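PDB 1J5X: glucosamine-6-phosphate deaminase from Thermotoga maritima, which belongs to the SIS-domain proteins, built from two alpha/beta halves, each with a parallel sheet flanked by helices. Local coordinates for residues T161-M172 with W305-Q316. Residues are numbered along the deposited sequence; the frame is centred on the assembly and turned at random.
Sequences TKSFSMILLSLM and WKSAFLRTVPAQ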
ATOM      1  N   THR A 161       2.924  -8.341  -1.341  1.00 24.23           N
ATOM      2  CA  THR A 161       2.235  -8.020  -2.563  1.00 21.61           C
ATOM      3  C   THR A 161       0.744  -8.027  -2.243  1.00 23.23           C
ATOM      4  O   THR A 161       0.178  -6.988  -1.826  1.00 21.52           O
ATOM      5  CB  THR A 161       2.589  -9.058  -3.755  1.00 20.08           C
ATOM      6  OG1 THR A 161       2.374 -10.417  -3.327  1.00 21.24           O
ATOM      7  CG2 THR A 161       4.045  -8.879  -4.171  1.00 21.32           C
ATOM      8  N   LYS A 162       0.127  -9.180  -2.393  1.00 20.59           N
ATOM      9  CA  LYS A 162      -1.317  -9.332  -2.164  1.00 22.65           C
ATOM     10  C   LYS A 162      -1.763  -9.029  -0.742  1.00 23.62           C
ATOM     11  O   LYS A 162      -2.887  -8.598  -0.536  1.00 23.87           O
ATOM     12  CB  LYS A 162      -1.754 -10.765  -2.508  1.00 24.37           C
ATOM     13  CG  LYS A 162      -1.239 -11.835  -1.565  1.00 25.84           C
ATOM     14  CD  LYS A 162      -1.641 -13.226  -2.129  1.00 28.32           C
ATOM     15  CE  LYS A 162      -1.704 -14.327  -1.084  1.00 30.07           C
ATOM     16  NZ  LYS A 162      -2.079 -15.688  -1.640  1.00 29.71           N
ATOM     17  N   SER A 163      -0.890  -9.222   0.246  1.00 22.27           N
ATOM     18  CA  SER A 163      -1.302  -8.965   1.619  1.00 19.42           C
ATOM     19  C   SER A 163      -1.584  -7.464   1.830  1.00 20.98           C
ATOM     20  O   SER A 163      -2.467  -7.115   2.619  1.00 19.86           O
ATOM     21  CB  SER A 163      -0.224  -9.419   2.647  1.00 20.36           C
ATOM     22  OG  SER A 163       0.980  -8.733   2.478  1.00 20.90           O
ATOM     23  N   PHE A 164      -0.857  -6.617   1.130  1.00 18.84           N
ATOM     24  CA  PHE A 164      -1.089  -5.170   1.304  1.00 21.12           C
ATOM     25  C   PHE A 164      -2.538  -4.870   0.790  1.00 21.89           C
ATOM     26  O   PHE A 164      -3.390  -4.293   1.494  1.00 18.51           O
ATOM     27  CB  PHE A 164      -0.061  -4.405   0.467  1.00 20.00           C
ATOM     28  CG  PHE A 164      -0.263  -2.903   0.460  1.00 20.13           C
ATOM     29  CD1 PHE A 164      -1.190  -2.309  -0.415  1.00 21.31           C
ATOM     30  CD2 PHE A 164       0.471  -2.095   1.326  1.00 20.24           C
ATOM     31  CE1 PHE A 164      -1.374  -0.960  -0.432  1.00 21.42           C
ATOM     32  CE2 PHE A 164       0.285  -0.697   1.328  1.00 19.35           C
ATOM     33  CZ  PHE A 164      -0.626  -0.138   0.451  1.00 20.76           C
ATOM     34  N   SER A 165      -2.799  -5.321  -0.425  1.00 19.41           N
ATOM     35  CA  SER A 165      -4.105  -5.063  -1.049  1.00 18.88           C
ATOM     36  C   SER A 165      -5.225  -5.689  -0.281  1.00 19.04           C
ATOM     37  O   SER A 165      -6.280  -5.071  -0.050  1.00 18.54           O
ATOM     38  CB  SER A 165      -4.123  -5.616  -2.474  1.00 19.57           C
ATOM     39  OG  SER A 165      -3.115  -4.986  -3.266  1.00 24.20           O
HETATM   40  N   MSE A 166      -5.074  -6.961   0.095  1.00 17.29           N
HETATM   41  CA  MSE A 166      -6.144  -7.579   0.831  1.00 16.03           C
HETATM   42  C   MSE A 166      -6.402  -7.037   2.227  1.00 18.56           C
HETATM   43  O   MSE A 166      -7.552  -6.944   2.665  1.00 17.00           O
HETATM   44  CB  MSE A 166      -5.945  -9.155   0.831  1.00 16.94           C
HETATM   45  CG  MSE A 166      -5.924  -9.639  -0.579  1.00 18.95           C
HETATM   46 SE   MSE A 166      -5.403 -11.624  -0.487  1.00 31.17          SE
HETATM   47  CE  MSE A 166      -5.850 -12.051  -2.315  1.00 27.82           C
ATOM     48  N   ILE A 167      -5.359  -6.642   2.960  1.00 17.39           N
ATOM     49  CA  ILE A 167      -5.613  -6.118   4.291  1.00 15.55           C
ATOM     50  C   ILE A 167      -6.225  -4.692   4.072  1.00 16.23           C
ATOM     51  O   ILE A 167      -7.168  -4.313   4.767  1.00 17.92           O
ATOM     52  CB  ILE A 167      -4.301  -6.013   5.122  1.00 16.70           C
ATOM     53  CG1 ILE A 167      -3.845  -7.470   5.516  1.00 17.70           C
ATOM     54  CG2 ILE A 167      -4.548  -5.197   6.436  1.00 17.07           C
ATOM     55  CD1 ILE A 167      -2.421  -7.508   6.016  1.00 19.56           C
ATOM     56  N   LEU A 168      -5.705  -3.974   3.101  1.00 17.21           N
ATOM     57  CA  LEU A 168      -6.228  -2.593   2.838  1.00 16.65           C
ATOM     58  C   LEU A 168      -7.735  -2.675   2.474  1.00 16.00           C
ATOM     59  O   LEU A 168      -8.567  -1.952   3.059  1.00 18.91           O
ATOM     60  CB  LEU A 168      -5.394  -1.934   1.743  1.00 17.48           C
ATOM     61  CG  LEU A 168      -5.825  -0.492   1.398  1.00 15.40           C
ATOM     62  CD1 LEU A 168      -5.868   0.361   2.684  1.00 20.01           C
ATOM     63  CD2 LEU A 168      -4.907   0.101   0.348  1.00 16.21           C
ATOM     64  N   LEU A 169      -8.052  -3.567   1.563  1.00 16.76           N
ATOM     65  CA  LEU A 169      -9.449  -3.761   1.179  1.00 17.48           C
ATOM     66  C   LEU A 169     -10.280  -4.057   2.403  1.00 18.78           C
ATOM     67  O   LEU A 169     -11.376  -3.483   2.620  1.00 18.47           O
ATOM     68  CB  LEU A 169      -9.551  -4.921   0.224  1.00 18.88           C
ATOM     69  CG  LEU A 169     -10.944  -5.526   0.048  1.00 17.93           C
ATOM     70  CD1 LEU A 169     -11.852  -4.446  -0.602  1.00 18.17           C
ATOM     71  CD2 LEU A 169     -10.851  -6.705  -0.907  1.00 18.65           C
ATOM     72  N   SER A 170      -9.803  -4.976   3.239  1.00 18.81           N
ATOM     73  CA  SER A 170     -10.584  -5.321   4.420  1.00 16.66           C
ATOM     74  C   SER A 170     -10.840  -4.166   5.392  1.00 19.06           C
ATOM     75  O   SER A 170     -11.967  -4.018   5.913  1.00 19.47           O
ATOM     76  CB  SER A 170      -9.894  -6.475   5.233  1.00 20.35           C
ATOM     77  OG  SER A 170      -9.607  -7.573   4.378  1.00 19.48           O
ATOM     78  N   LEU A 171      -9.819  -3.357   5.660  1.00 14.56           N
ATOM     79  CA  LEU A 171      -9.966  -2.283   6.616  1.00 17.34           C
ATOM     80  C   LEU A 171     -10.766  -1.141   5.972  1.00 15.75           C
ATOM     81  O   LEU A 171     -11.470  -0.507   6.698  1.00 16.04           O
ATOM     82  CB  LEU A 171      -8.596  -1.771   7.120  1.00 16.96           C
ATOM     83  CG  LEU A 171      -7.743  -2.853   7.808  1.00 18.38           C
ATOM     84  CD1 LEU A 171      -6.406  -2.248   8.293  1.00 20.71           C
ATOM     85  CD2 LEU A 171      -8.525  -3.451   8.921  1.00 19.82           C
HETATM   86  N   MSE A 172     -10.636  -0.899   4.663  1.00 17.11           N
HETATM   87  CA  MSE A 172     -11.460   0.191   4.054  1.00 16.28           C
HETATM   88  C   MSE A 172     -12.925  -0.237   4.189  1.00 17.66           C
HETATM   89  O   MSE A 172     -13.810   0.532   4.598  1.00 15.27           O
HETATM   90  CB  MSE A 172     -11.094   0.351   2.603  1.00 18.73           C
HETATM   91  CG  MSE A 172      -9.723   0.947   2.456  1.00 14.41           C
HETATM   92 SE   MSE A 172      -9.242   1.165   0.573  1.00 29.17          SE
HETATM   93  CE  MSE A 172     -10.274   2.786   0.165  1.00 26.75           C
ATOM     94  N   TRP A 305     -11.479   7.046  -4.120  1.00 16.57           N
ATOM     95  CA  TRP A 305     -10.529   6.555  -3.088  1.00 16.35           C
ATOM     96  C   TRP A 305     -10.614   5.064  -2.812  1.00 19.73           C
ATOM     97  O   TRP A 305      -9.605   4.468  -2.428  1.00 19.07           O
ATOM     98  CB  TRP A 305     -10.726   7.293  -1.759  1.00 17.23           C
ATOM     99  CG  TRP A 305     -10.576   8.811  -1.939  1.00 17.58           C
ATOM    100  CD1 TRP A 305     -11.544   9.767  -1.711  1.00 19.87           C
ATOM    101  CD2 TRP A 305      -9.393   9.516  -2.331  1.00 17.18           C
ATOM    102  NE1 TRP A 305     -11.027  11.035  -1.928  1.00 18.27           N
ATOM    103  CE2 TRP A 305      -9.708  10.912  -2.310  1.00 19.29           C
ATOM    104  CE3 TRP A 305      -8.097   9.121  -2.707  1.00 18.31           C
ATOM    105  CZ2 TRP A 305      -8.758  11.908  -2.640  1.00 19.58           C
ATOM    106  CZ3 TRP A 305      -7.163  10.121  -3.045  1.00 19.04           C
ATOM    107  CH2 TRP A 305      -7.508  11.509  -2.998  1.00 20.71           C
ATOM    108  N   LYS A 306     -11.804   4.484  -2.980  1.00 19.73           N
ATOM    109  CA  LYS A 306     -11.979   3.048  -2.733  1.00 20.34           C
ATOM    110  C   LYS A 306     -11.063   2.180  -3.617  1.00 17.68           C
ATOM    111  O   LYS A 306     -10.793   1.033  -3.273  1.00 20.45           O
ATOM    112  CB  LYS A 306     -13.449   2.621  -2.991  1.00 20.56           C
ATOM    113  CG  LYS A 306     -14.436   2.999  -1.848  1.00 19.41           C
ATOM    114  CD  LYS A 306     -15.836   2.358  -2.158  1.00 19.20           C
ATOM    115  CE  LYS A 306     -16.950   3.009  -1.278  1.00 24.45           C
ATOM    116  NZ  LYS A 306     -17.015   4.481  -1.380  1.00 27.20           N
ATOM    117  N   SER A 307     -10.621   2.688  -4.766  1.00 18.42           N
ATOM    118  CA  SER A 307      -9.767   1.869  -5.636  1.00 16.21           C
ATOM    119  C   SER A 307      -8.331   1.703  -5.037  1.00 15.33           C
ATOM    120  O   SER A 307      -7.502   1.030  -5.643  1.00 16.72           O
ATOM    121  CB  SER A 307      -9.623   2.533  -7.034  1.00 17.72           C
ATOM    122  OG  SER A 307      -9.039   3.824  -6.884  1.00 17.89           O
ATOM    123  N   ALA A 308      -8.053   2.344  -3.913  1.00 15.35           N
ATOM    124  CA  ALA A 308      -6.712   2.278  -3.321  1.00 17.63           C
ATOM    125  C   ALA A 308      -6.213   0.855  -3.152  1.00 16.55           C
ATOM    126  O   ALA A 308      -5.016   0.623  -3.389  1.00 19.84           O
ATOM    127  CB  ALA A 308      -6.654   3.023  -1.967  1.00 16.96           C
ATOM    128  N   PHE A 309      -7.108  -0.087  -2.814  1.00 15.86           N
ATOM    129  CA  PHE A 309      -6.662  -1.459  -2.588  1.00 17.55           C
ATOM    130  C   PHE A 309      -6.176  -2.210  -3.853  1.00 19.56           C
ATOM    131  O   PHE A 309      -5.565  -3.299  -3.765  1.00 19.11           O
ATOM    132  CB  PHE A 309      -7.722  -2.240  -1.841  1.00 18.01           C
ATOM    133  CG  PHE A 309      -8.890  -2.654  -2.701  1.00 19.30           C
ATOM    134  CD1 PHE A 309      -9.981  -1.786  -2.865  1.00 21.01           C
ATOM    135  CD2 PHE A 309      -8.889  -3.898  -3.378  1.00 18.73           C
ATOM    136  CE1 PHE A 309     -11.046  -2.165  -3.698  1.00 20.57           C
ATOM    137  CE2 PHE A 309      -9.931  -4.280  -4.197  1.00 20.81           C
ATOM    138  CZ  PHE A 309     -11.030  -3.413  -4.371  1.00 20.50           C
ATOM    139  N   LEU A 310      -6.449  -1.664  -5.033  1.00 16.12           N
ATOM    140  CA  LEU A 310      -5.951  -2.261  -6.257  1.00 15.65           C
ATOM    141  C   LEU A 310      -4.766  -1.464  -6.826  1.00 18.55           C
ATOM    142  O   LEU A 310      -4.057  -1.944  -7.708  1.00 18.90           O
ATOM    143  CB  LEU A 310      -7.012  -2.209  -7.337  1.00 18.19           C
ATOM    144  CG  LEU A 310      -8.306  -3.016  -7.195  1.00 22.81           C
ATOM    145  CD1 LEU A 310      -9.263  -2.651  -8.368  1.00 22.07           C
ATOM    146  CD2 LEU A 310      -7.946  -4.524  -7.275  1.00 23.12           C
ATOM    147  N   ARG A 311      -4.577  -0.217  -6.382  1.00 16.44           N
ATOM    148  CA  ARG A 311      -3.615   0.611  -7.083  1.00 15.44           C
ATOM    149  C   ARG A 311      -2.121   0.395  -6.946  1.00 13.58           C
ATOM    150  O   ARG A 311      -1.361   1.119  -7.589  1.00 17.66           O
ATOM    151  CB  ARG A 311      -3.944   2.105  -6.922  1.00 15.36           C
ATOM    152  CG  ARG A 311      -5.216   2.541  -7.799  1.00 18.06           C
ATOM    153  CD  ARG A 311      -5.725   3.902  -7.316  1.00 17.88           C
ATOM    154  NE  ARG A 311      -6.749   4.497  -8.210  1.00 17.01           N
ATOM    155  CZ  ARG A 311      -6.465   5.369  -9.173  1.00 18.97           C
ATOM    156  NH1 ARG A 311      -5.194   5.757  -9.387  1.00 16.14           N
ATOM    157  NH2 ARG A 311      -7.478   5.889  -9.922  1.00 14.18           N
ATOM    158  N   THR A 312      -1.717  -0.530  -6.098  1.00 17.47           N
ATOM    159  CA  THR A 312      -0.263  -0.854  -6.064  1.00 18.57           C
ATOM    160  C   THR A 312       0.028  -2.000  -7.064  1.00 17.55           C
ATOM    161  O   THR A 312       1.178  -2.322  -7.343  1.00 19.55           O
ATOM    162  CB  THR A 312       0.277  -1.259  -4.655  1.00 16.78           C
ATOM    163  OG1 THR A 312      -0.316  -2.462  -4.187  1.00 16.12           O
ATOM    164  CG2 THR A 312       0.007  -0.119  -3.648  1.00 16.29           C
ATOM    165  N   VAL A 313      -0.997  -2.592  -7.631  1.00 19.88           N
ATOM    166  CA  VAL A 313      -0.777  -3.694  -8.584  1.00 19.64           C
ATOM    167  C   VAL A 313       0.109  -3.272  -9.778  1.00 21.55           C
ATOM    168  O   VAL A 313       1.054  -3.988 -10.144  1.00 21.46           O
ATOM    169  CB  VAL A 313      -2.137  -4.249  -9.082  1.00 19.31           C
ATOM    170  CG1 VAL A 313      -1.935  -5.232 -10.254  1.00 21.43           C
ATOM    171  CG2 VAL A 313      -2.830  -4.968  -7.963  1.00 17.80           C
ATOM    172  N   PRO A 314      -0.174  -2.143 -10.410  1.00 19.01           N
ATOM    173  CA  PRO A 314       0.683  -1.752 -11.527  1.00 20.09           C
ATOM    174  C   PRO A 314       2.179  -1.684 -11.108  1.00 22.48           C
ATOM    175  O   PRO A 314       3.052  -2.141 -11.818  1.00 21.49           O
ATOM    176  CB  PRO A 314       0.154  -0.387 -11.898  1.00 17.57           C
ATOM    177  CG  PRO A 314      -1.350  -0.525 -11.621  1.00 18.60           C
ATOM    178  CD  PRO A 314      -1.341  -1.216 -10.272  1.00 19.55           C
ATOM    179  N   ALA A 315       2.458  -1.077  -9.944  1.00 19.42           N
ATOM    180  CA  ALA A 315       3.862  -0.978  -9.503  1.00 19.14           C
ATOM    181  C   ALA A 315       4.466  -2.338  -9.132  1.00 20.75           C
ATOM    182  O   ALA A 315       5.664  -2.548  -9.347  1.00 20.45           O
ATOM    183  CB  ALA A 315       3.970   0.039  -8.282  1.00 20.23           C
ATOM    184  N   GLN A 316       3.671  -3.270  -8.609  1.00 18.26           N
ATOM    185  CA  GLN A 316       4.196  -4.620  -8.306  1.00 20.69           C
ATOM    186  C   GLN A 316       4.583  -5.296  -9.645  1.00 23.63           C
ATOM    187  O   GLN A 316       5.546  -6.022  -9.710  1.00 21.68           O
ATOM    188  CB  GLN A 316       3.135  -5.493  -7.691  1.00 21.03           C
ATOM    189  CG  GLN A 316       2.648  -5.083  -6.296  1.00 23.45           C
ATOM    190  CD  GLN A 316       1.423  -5.892  -5.886  1.00 26.34           C
ATOM    191  OE1 GLN A 316       1.344  -7.049  -6.176  1.00 25.85           O
ATOM    192  NE2 GLN A 316       0.467  -5.275  -5.196  1.00 27.69           N
TER
HETATM  193  O   HOH W   1      -3.074  -2.208  -4.163  1.00 27.07           O
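A buried, largely apolar interface joins the two alpha/beta halves of this SIS-domain protein, with Leu-169 and Phe-309 packed against each other near its middle. Helix 162-179, which follows the last strand of the five-stranded parallel sheet, meets residues 305-316, which follow the last strand of the four-stranded one and run into helix 313-326. The backbones come nearest where Ser-165 faces Phe-309, with 4.7 Å between their CA atoms.

Leu-169 lies alongside Phe-309 and sets its CD1 methyl over the centre of the ring as a CH-pi contact, 3.8 Å from the centroid and 4° off the ring normal. Leu-310 CG covers the opposite face nearer the rim, so the phenyl group is held between two leucines. Phe-309 CG sits between the backbone N and the carbonyl carbon (chi1 76°), which sets the ring beside the Leu-169 side chain, the two pointing the same way. The preceding residue, Leu-168, brings CD2 within 4.1 Å of Ala-308 CB. Farther along, Met-172, a selenomethionine, bends at chi3 (78°) and brings its CE methyl 3.2 Å from Trp-305 O; the methyl is packed tightly, 3.4 Å from Lys-306 CA. Tyr-73 of helix 62-78 also touches Met-172.

Toward the start of helix 162-179 the interface turns polar. Ser-165 OG is hydrogen-bonded to Gln-23, whose amide pairs with Gln-316 OE1 as well, tying both segments to helix 15-25. Beside this, the Thr-312 CG2 methyl approaches Phe-164 CE1 obliquely at 3.6 Å. A water bridges the two segments: it donates to Ser-165 OG at 2.9 Å, is hydrogen-bonded to Thr-312 OG1, and accepts the Thr-312 backbone N-H, with 2.9 Å between the water and Thr-312 N.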